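Local atomic coordinates of 3,4-dihydroxybenzoate decarboxylase (Enterobacter cloacae, PDB entry 5NY5), a protein that probably catalyses the reversible decarboxylation of 3,4-dihydroxybenzoate to catechol, using a prenylated flavin mononucleotide cofactor together with a manganese ion. Residues N6-A11 / H314-T319; A57-S62 / R70-M75; P147-G152 / I208-D213. All blocks are in the same frame, centred on the assembly; numbering follows the deposited sequence.

In the fold
The chain opens with segment 6-11, at the start of helix 8-16, whose partner comes some 300 residues later. Contact 2 closes first, a short hairpin between 57-62 and 70-75 in the N-terminal domain. Contact 3 follows in series, bringing 147-152 against 208-213 within the Rift-related domain. Contact 1 closes last, when strand 316-319 meets helix 8-16, so its long loop contains both of the others. Strand 316-319 joins the three: it lies beside strand 70-73 in one sheet, where Leu317 and Thr319 share backbone bonds with Leu72, while Gln318 and Thr319 touch Gly211, Leu212 and Cys150 of contact 3. Contacts 2 and 3 approach to about 6 Å between nearest atoms without touching.

Contact 1. Residues N6-A11 / H314-T319; sequences NDLRSA and HAILQT
Leu8 and Arg9, neighbours in the first turn of helix 8-16, reach different parts of segment 314-319. Leu8 has CG anti to its backbone N (chi1 174°), and its CD2 methyl meets both Ile316 and Gln318, lying 3.9 Å from Ile316 CG2. The same CD2 is 3.9 Å from Gln318 OE1, so the leucine covers the end of an extended amide side chain; OE1 itself accepts a weak hydrogen bond from Leu212 N. Arg9 extends past Ile316 instead, the two side chains crossing obliquely. Its CG packs 4.0 Å from Ile316 CD1, and its NE is equally near that methyl. A branched aliphatic residue suits this place because it offers CG2 to the leucine and CD1 to the arginine. Beyond Ile316, Arg9 NH2 comes within 3.0 Å of His314 O, but the angle is too poor for a hydrogen bond; that carbonyl accepts from Arg70 NH2. The guanidinium is held from outside the two segments: NE forms a salt bridge with Glu262, whose other carboxylate oxygen accepts from Ile316 N, and NH2 donates to Asn313 O. The chemistry is thus divided, with Leu8 and Ile316 supplying apolar cover while the Glu262 carboxylate, shared between Arg9 and Ile316 N, links helix start to strand and probably offsets the positive charge that Arg9 and nearby Arg70 bring together.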
# COMPACT_ATOMS: atom_id res chain seq x y z
N ASN A 6 -40.07 18.88 36.07
CA ASN A 6 -39.07 19.11 37.10
C ASN A 6 -38.64 17.83 37.80
O ASN A 6 -37.84 17.90 38.74
CB ASN A 6 -39.58 20.11 38.15
CG ASN A 6 -40.89 19.69 38.80
OD1 ASN A 6 -41.28 18.52 38.75
ND2 ASN A 6 -41.56 20.64 39.43
N ASP A 7 -39.14 16.67 37.39
CA ASP A 7 -38.72 15.40 37.97
C ASP A 7 -39.07 14.28 36.99
O ASP A 7 -39.54 14.53 35.87
CB ASP A 7 -39.37 15.17 39.34
CG ASP A 7 -40.88 15.38 39.32
OD1 ASP A 7 -41.50 15.27 38.24
OD2 ASP A 7 -41.45 15.64 40.40
N LEU A 8 -38.82 13.04 37.42
CA LEU A 8 -39.09 11.90 36.56
C LEU A 8 -40.58 11.74 36.28
O LEU A 8 -40.98 11.45 35.14
CB LEU A 8 -38.53 10.63 37.21
CG LEU A 8 -38.82 9.30 36.53
CD1 LEU A 8 -38.29 9.28 35.10
CD2 LEU A 8 -38.22 8.17 37.34
N ARG A 9 -41.42 11.94 37.29
CA ARG A 9 -42.85 11.67 37.12
C ARG A 9 -43.53 12.71 36.24
O ARG A 9 -44.49 12.37 35.53
CB ARG A 9 -43.53 11.58 38.49
CG ARG A 9 -42.99 10.46 39.35
CD ARG A 9 -43.77 10.30 40.63
NE ARG A 9 -43.10 9.41 41.57
CZ ARG A 9 -43.67 8.91 42.66
NH1 ARG A 9 -44.93 9.21 42.95
NH2 ARG A 9 -42.98 8.11 43.46
N SER A 10 -43.07 13.96 36.26
CA SER A 10 -43.61 14.93 35.33
C SER A 10 -43.14 14.66 33.90
O SER A 10 -43.82 15.03 32.94
CB SER A 10 -43.23 16.35 35.75
OG SER A 10 -41.95 16.39 36.35
N ALA A 11 -42.00 13.99 33.74
CA ALA A 11 -41.55 13.61 32.41
C ALA A 11 -42.38 12.45 31.86
O ALA A 11 -42.74 12.45 30.68
CB ALA A 11 -40.07 13.25 32.43
N HIS A 314 -43.58 5.38 47.14
CA HIS A 314 -43.69 4.52 45.97
C HIS A 314 -42.60 4.87 44.95
O HIS A 314 -42.87 5.17 43.78
CB HIS A 314 -45.09 4.62 45.35
CG HIS A 314 -45.48 3.43 44.53
ND1 HIS A 314 -46.46 3.48 43.56
CD2 HIS A 314 -45.02 2.16 44.54
CE1 HIS A 314 -46.58 2.29 43.01
NE2 HIS A 314 -45.72 1.47 43.58
N ALA A 315 -41.36 4.81 45.42
CA ALA A 315 -40.23 5.29 44.64
C ALA A 315 -40.02 4.45 43.39
O ALA A 315 -40.03 3.22 43.44
CB ALA A 315 -38.96 5.29 45.49
N ILE A 316 -39.83 5.13 42.26
CA ILE A 316 -39.54 4.46 41.00
C ILE A 316 -38.04 4.18 40.93
O ILE A 316 -37.22 5.08 41.17
CB ILE A 316 -39.99 5.33 39.81
CG1 ILE A 316 -41.50 5.56 39.87
CG2 ILE A 316 -39.59 4.68 38.50
CD1 ILE A 316 -41.99 6.60 38.90
N LEU A 317 -37.68 2.95 40.61
CA LEU A 317 -36.29 2.58 40.38
C LEU A 317 -36.00 2.69 38.89
O LEU A 317 -36.53 1.91 38.09
CB LEU A 317 -36.00 1.17 40.91
CG LEU A 317 -34.56 0.70 40.76
CD1 LEU A 317 -33.60 1.73 41.34
CD2 LEU A 317 -34.36 -0.64 41.44
N GLN A 318 -35.16 3.64 38.51
CA GLN A 318 -34.80 3.87 37.12
C GLN A 318 -33.41 3.30 36.83
O GLN A 318 -32.47 3.52 37.60
CB GLN A 318 -34.82 5.36 36.78
CG GLN A 318 -34.42 5.67 35.35
CD GLN A 318 -34.50 7.15 35.02
OE1 GLN A 318 -34.59 7.99 35.92
NE2 GLN A 318 -34.47 7.47 33.74
N THR A 319 -33.30 2.57 35.73
CA THR A 319 -32.02 2.05 35.25
C THR A 319 -32.12 1.91 33.74
O THR A 319 -33.06 2.41 33.11
CB THR A 319 -31.67 0.74 35.95
OG1 THR A 319 -30.35 0.33 35.59
CG2 THR A 319 -32.65 -0.36 35.58

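Contact 2. Residues A57-S62 / R70-M75; sequences AMMFNS and RILVGM
Met58 and Val73 bond to each other through both backbone groups, and Phe60 and Ile71 do the same, giving two hydrogen-bonded pairs of an antiparallel sheet. Two bonds are nearly straight: Met58 N donates to Val73 O at 2.8 Å with an angle of 174° at the hydrogen, and Phe60 N to Ile71 O at 2.8 Å. The return bond from Ile71 N to Phe60 O is more bent (157°). Between the pairs Met59 and Leu72 form a non-hydrogen-bonded pair. Their side chains share a face: the selenomethionine Met59 bends at chi2 (79°) and again at chi3, and its CE comes 3.8 Å from Leu72 CD1. Met59 SE also lies 3.9 Å from Arg70 CB, flexible cover for an arginine stem. On the other face the edge of the Phe60 ring meets Val73, with CE2 4.0 Å from Val73 CG2. At one end of the pairing Asn61 and Arg70 run side by side, Asn61 OD1 being 3.6 Å from Arg70 CB; at the other Ala57 CB lies 3.5 Å from CE of selenomethionine Met75. Gly74, just after Val73 and opposite Ala57, has backbone angles at which a side chain would press on the carbonyl oxygen before it.

Further out, Asn61 ND2 donates to Glu24 and Arg70 NH2 to His314 O. Helix 34-42 covers the Phe60 face through Leu35, and Ile316 packs against Met59, Arg70 and Leu72. The result is a beta hairpin whose strands form the central pair of a four-strand mixed sheet, between strands 22-25 and 316-319.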
# COMPACT_ATOMS: atom_id res chain seq x y z
N ALA A 57 -40.42 3.69 26.52
CA ALA A 57 -39.90 3.43 27.85
C ALA A 57 -40.89 2.56 28.60
O ALA A 57 -42.09 2.58 28.32
CB ALA A 57 -39.65 4.74 28.58
N MSE A 58 -40.39 1.78 29.55
CA MSE A 58 -41.23 0.76 30.15
C MSE A 58 -41.18 0.75 31.67
O MSE A 58 -40.12 0.80 32.27
CB MSE A 58 -40.83 -0.61 29.61
CG MSE A 58 -41.85 -1.70 29.88
SE MSE A 58 -41.54 -3.22 28.72
CE MSE A 58 -43.01 -4.35 29.32
N MSE A 59 -42.37 0.67 32.27
CA MSE A 59 -42.50 0.57 33.71
C MSE A 59 -43.01 -0.82 34.09
O MSE A 59 -44.07 -1.24 33.66
CB MSE A 59 -43.45 1.63 34.25
CG MSE A 59 -43.66 1.58 35.75
SE MSE A 59 -42.20 2.39 36.74
CE MSE A 59 -42.51 4.24 36.22
N PHE A 60 -42.23 -1.52 34.91
CA PHE A 60 -42.62 -2.84 35.40
C PHE A 60 -43.17 -2.66 36.81
O PHE A 60 -42.41 -2.50 37.77
CB PHE A 60 -41.43 -3.80 35.37
CG PHE A 60 -40.97 -4.15 33.98
CD1 PHE A 60 -41.35 -5.35 33.39
CD2 PHE A 60 -40.17 -3.28 33.25
CE1 PHE A 60 -40.93 -5.67 32.12
CE2 PHE A 60 -39.75 -3.60 31.98
CZ PHE A 60 -40.13 -4.80 31.41
N ASN A 61 -44.50 -2.68 36.93
CA ASN A 61 -45.16 -2.43 38.20
C ASN A 61 -45.18 -3.64 39.12
O ASN A 61 -45.38 -3.48 40.33
CB ASN A 61 -46.60 -1.96 37.96
CG ASN A 61 -46.67 -0.53 37.47
OD1 ASN A 61 -45.87 0.32 37.87
ND2 ASN A 61 -47.63 -0.25 36.59
N SER A 62 -44.99 -4.84 38.58
CA SER A 62 -45.04 -6.08 39.36
C SER A 62 -43.66 -6.72 39.31
O SER A 62 -43.27 -7.31 38.30
CB SER A 62 -46.11 -7.02 38.82
OG SER A 62 -46.09 -8.25 39.52
N ARG A 70 -41.45 -0.71 41.67
CA ARG A 70 -41.71 -0.59 40.24
C ARG A 70 -40.44 -0.09 39.57
O ARG A 70 -39.86 0.91 39.99
CB ARG A 70 -42.89 0.35 39.97
CG ARG A 70 -42.88 1.65 40.75
CD ARG A 70 -44.06 2.53 40.37
NE ARG A 70 -44.05 3.79 41.10
CZ ARG A 70 -44.92 4.77 40.90
NH1 ARG A 70 -45.87 4.65 39.99
NH2 ARG A 70 -44.84 5.89 41.61
N ILE A 71 -40.01 -0.80 38.53
CA ILE A 71 -38.71 -0.59 37.90
C ILE A 71 -38.91 0.04 36.52
O ILE A 71 -39.78 -0.39 35.75
CB ILE A 71 -37.92 -1.91 37.80
CG1 ILE A 71 -37.71 -2.48 39.19
CG2 ILE A 71 -36.60 -1.69 37.09
CD1 ILE A 71 -36.92 -3.76 39.22
N LEU A 72 -38.10 1.04 36.22
CA LEU A 72 -38.23 1.84 35.02
C LEU A 72 -36.99 1.71 34.15
O LEU A 72 -35.87 1.88 34.64
CB LEU A 72 -38.45 3.30 35.39
CG LEU A 72 -38.69 4.27 34.24
CD1 LEU A 72 -39.93 3.84 33.48
CD2 LEU A 72 -38.85 5.65 34.82
N VAL A 73 -37.19 1.41 32.86
CA VAL A 73 -36.09 1.27 31.92
C VAL A 73 -36.47 1.91 30.60
O VAL A 73 -37.64 2.00 30.24
CB VAL A 73 -35.70 -0.21 31.68
CG1 VAL A 73 -35.17 -0.85 32.95
CG2 VAL A 73 -36.89 -0.99 31.15
N GLY A 74 -35.45 2.37 29.87
CA GLY A 74 -35.62 2.84 28.51
C GLY A 74 -35.98 4.30 28.35
O GLY A 74 -36.38 4.70 27.26
N MSE A 75 -35.84 5.11 29.40
CA MSE A 75 -36.29 6.49 29.36
C MSE A 75 -35.55 7.29 28.29
O MSE A 75 -36.16 8.08 27.57
CB MSE A 75 -36.12 7.14 30.74
CG MSE A 75 -36.90 8.43 30.95
SE MSE A 75 -38.85 8.28 30.75
CE MSE A 75 -39.12 6.55 31.52

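Contact 3. Residues P147-G152 / I208-D213; sequences PFFCLG and INMGLD
The ring of Phe149 receives the selenium of selenomethionine Met210 obliquely, in a Met-aromatic contact with selenium in the place of sulfur. Met210 SE lies 4.3 Å from the Phe149 ring centre and 42° off its normal, thus neither squarely over a face nor at the edge. It sits by the CG-CD1 side of the ring: Met210 SE is 3.6 Å from Phe149 CD1 and 3.8 Å from Phe149 CB. The two side chains cross at about a right angle. Met210 has its CG anti to the carbonyl carbon (chi1 -57°), and a bend at chi3 then turns CE, which comes 4.1 Å from Phe149 CD1. An unbranched, polarisable methionine-type chain (a selenoether here) suits the place, since it reaches the ring and needs no polar partner. Val174 and Leu317 also pack on Phe149, and Ile263 and Ile265 on Met210.

Strands 148-157 and 204-210 are antiparallel neighbours in the large sheet of the Rift-related domain, yet the short segments here cross at 95° and share no hydrogen bond. Leu151 O instead accepts from Tyr217 OH, and Asn209 is held by Ile258 N and Leu153 O. Gly152 bonds through its backbone to His170, a residue that binds prenylated flavin mononucleotide, which puts the crossing next to residues of the cofactor site. Glycine suits the crossing point because a CB there would clash with Ile208 CG2: that methyl sits 3.8 Å from Gly152 CA, and Met210 CG comes 3.7 Å from the same CA.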
# COMPACT_ATOMS: atom_id res chain seq x y z
N PRO A 147 -26.26 -7.75 40.98
CA PRO A 147 -27.24 -6.70 40.71
C PRO A 147 -26.56 -5.35 40.55
O PRO A 147 -25.60 -5.03 41.24
CB PRO A 147 -28.15 -6.73 41.95
CG PRO A 147 -27.42 -7.54 42.97
CD PRO A 147 -26.56 -8.50 42.21
N PHE A 148 -27.07 -4.56 39.60
CA PHE A 148 -26.42 -3.33 39.18
C PHE A 148 -27.41 -2.17 39.20
O PHE A 148 -28.57 -2.32 38.81
CB PHE A 148 -25.85 -3.46 37.76
CG PHE A 148 -24.38 -3.74 37.71
CD1 PHE A 148 -23.46 -2.72 37.86
CD2 PHE A 148 -23.91 -5.03 37.50
CE1 PHE A 148 -22.10 -2.98 37.81
CE2 PHE A 148 -22.56 -5.30 37.44
CZ PHE A 148 -21.65 -4.27 37.60
N PHE A 149 -26.94 -1.01 39.67
CA PHE A 149 -27.56 0.27 39.38
C PHE A 149 -26.73 0.94 38.29
O PHE A 149 -25.51 1.06 38.43
CB PHE A 149 -27.62 1.17 40.62
CG PHE A 149 -28.37 0.57 41.77
CD1 PHE A 149 -29.75 0.58 41.80
CD2 PHE A 149 -27.69 0.02 42.84
CE1 PHE A 149 -30.44 0.04 42.86
CE2 PHE A 149 -28.37 -0.53 43.91
CZ PHE A 149 -29.75 -0.52 43.92
N CYS A 150 -27.38 1.36 37.21
CA CYS A 150 -26.66 1.84 36.04
C CYS A 150 -26.83 3.33 35.77
O CYS A 150 -26.15 3.86 34.89
CB CYS A 150 -27.09 1.05 34.80
SG CYS A 150 -26.72 -0.71 34.90
N LEU A 151 -27.71 4.01 36.50
CA LEU A 151 -27.95 5.44 36.29
C LEU A 151 -27.89 6.18 37.62
O LEU A 151 -28.79 6.94 37.99
CB LEU A 151 -29.28 5.67 35.58
CG LEU A 151 -29.33 5.18 34.13
CD1 LEU A 151 -30.73 5.35 33.55
CD2 LEU A 151 -28.30 5.92 33.29
N GLY A 152 -26.81 5.96 38.36
CA GLY A 152 -26.60 6.67 39.60
C GLY A 152 -25.86 7.98 39.40
O GLY A 152 -24.66 7.98 39.09
N ILE A 208 -25.89 9.18 45.83
CA ILE A 208 -26.19 8.50 44.57
C ILE A 208 -27.64 8.80 44.24
O ILE A 208 -28.56 8.26 44.87
CB ILE A 208 -25.92 7.00 44.67
CG1 ILE A 208 -24.50 6.77 45.18
CG2 ILE A 208 -26.13 6.34 43.33
CD1 ILE A 208 -24.32 5.47 45.92
N ASN A 209 -27.86 9.64 43.24
CA ASN A 209 -29.18 10.15 42.90
C ASN A 209 -29.73 9.39 41.71
O ASN A 209 -29.10 9.37 40.64
CB ASN A 209 -29.11 11.65 42.61
CG ASN A 209 -28.41 12.43 43.71
OD1 ASN A 209 -29.06 13.06 44.54
ND2 ASN A 209 -27.09 12.38 43.72
N MSE A 210 -30.89 8.77 41.88
CA MSE A 210 -31.49 7.96 40.83
C MSE A 210 -32.97 8.28 40.65
O MSE A 210 -33.69 8.52 41.62
CB MSE A 210 -31.31 6.47 41.14
CG MSE A 210 -29.86 6.05 41.33
SE MSE A 210 -29.66 4.18 41.81
CE MSE A 210 -30.67 4.19 43.48
N GLY A 211 -33.43 8.28 39.40
CA GLY A 211 -34.80 8.64 39.09
C GLY A 211 -34.96 10.13 38.96
O GLY A 211 -35.48 10.79 39.86
N LEU A 212 -34.51 10.69 37.83
CA LEU A 212 -34.35 12.12 37.68
C LEU A 212 -35.07 12.62 36.44
O LEU A 212 -35.51 11.85 35.59
CB LEU A 212 -32.87 12.50 37.59
CG LEU A 212 -31.93 11.77 38.53
CD1 LEU A 212 -30.48 12.03 38.15
CD2 LEU A 212 -32.19 12.19 39.96
N ASP A 213 -35.20 13.94 36.37
CA ASP A 213 -35.54 14.60 35.13
C ASP A 213 -34.55 14.18 34.05
O ASP A 213 -33.33 14.25 34.27
CB ASP A 213 -35.50 16.12 35.33
CG ASP A 213 -36.06 16.91 34.15
OD1 ASP A 213 -36.27 16.33 33.07
OD2 ASP A 213 -36.28 18.12 34.31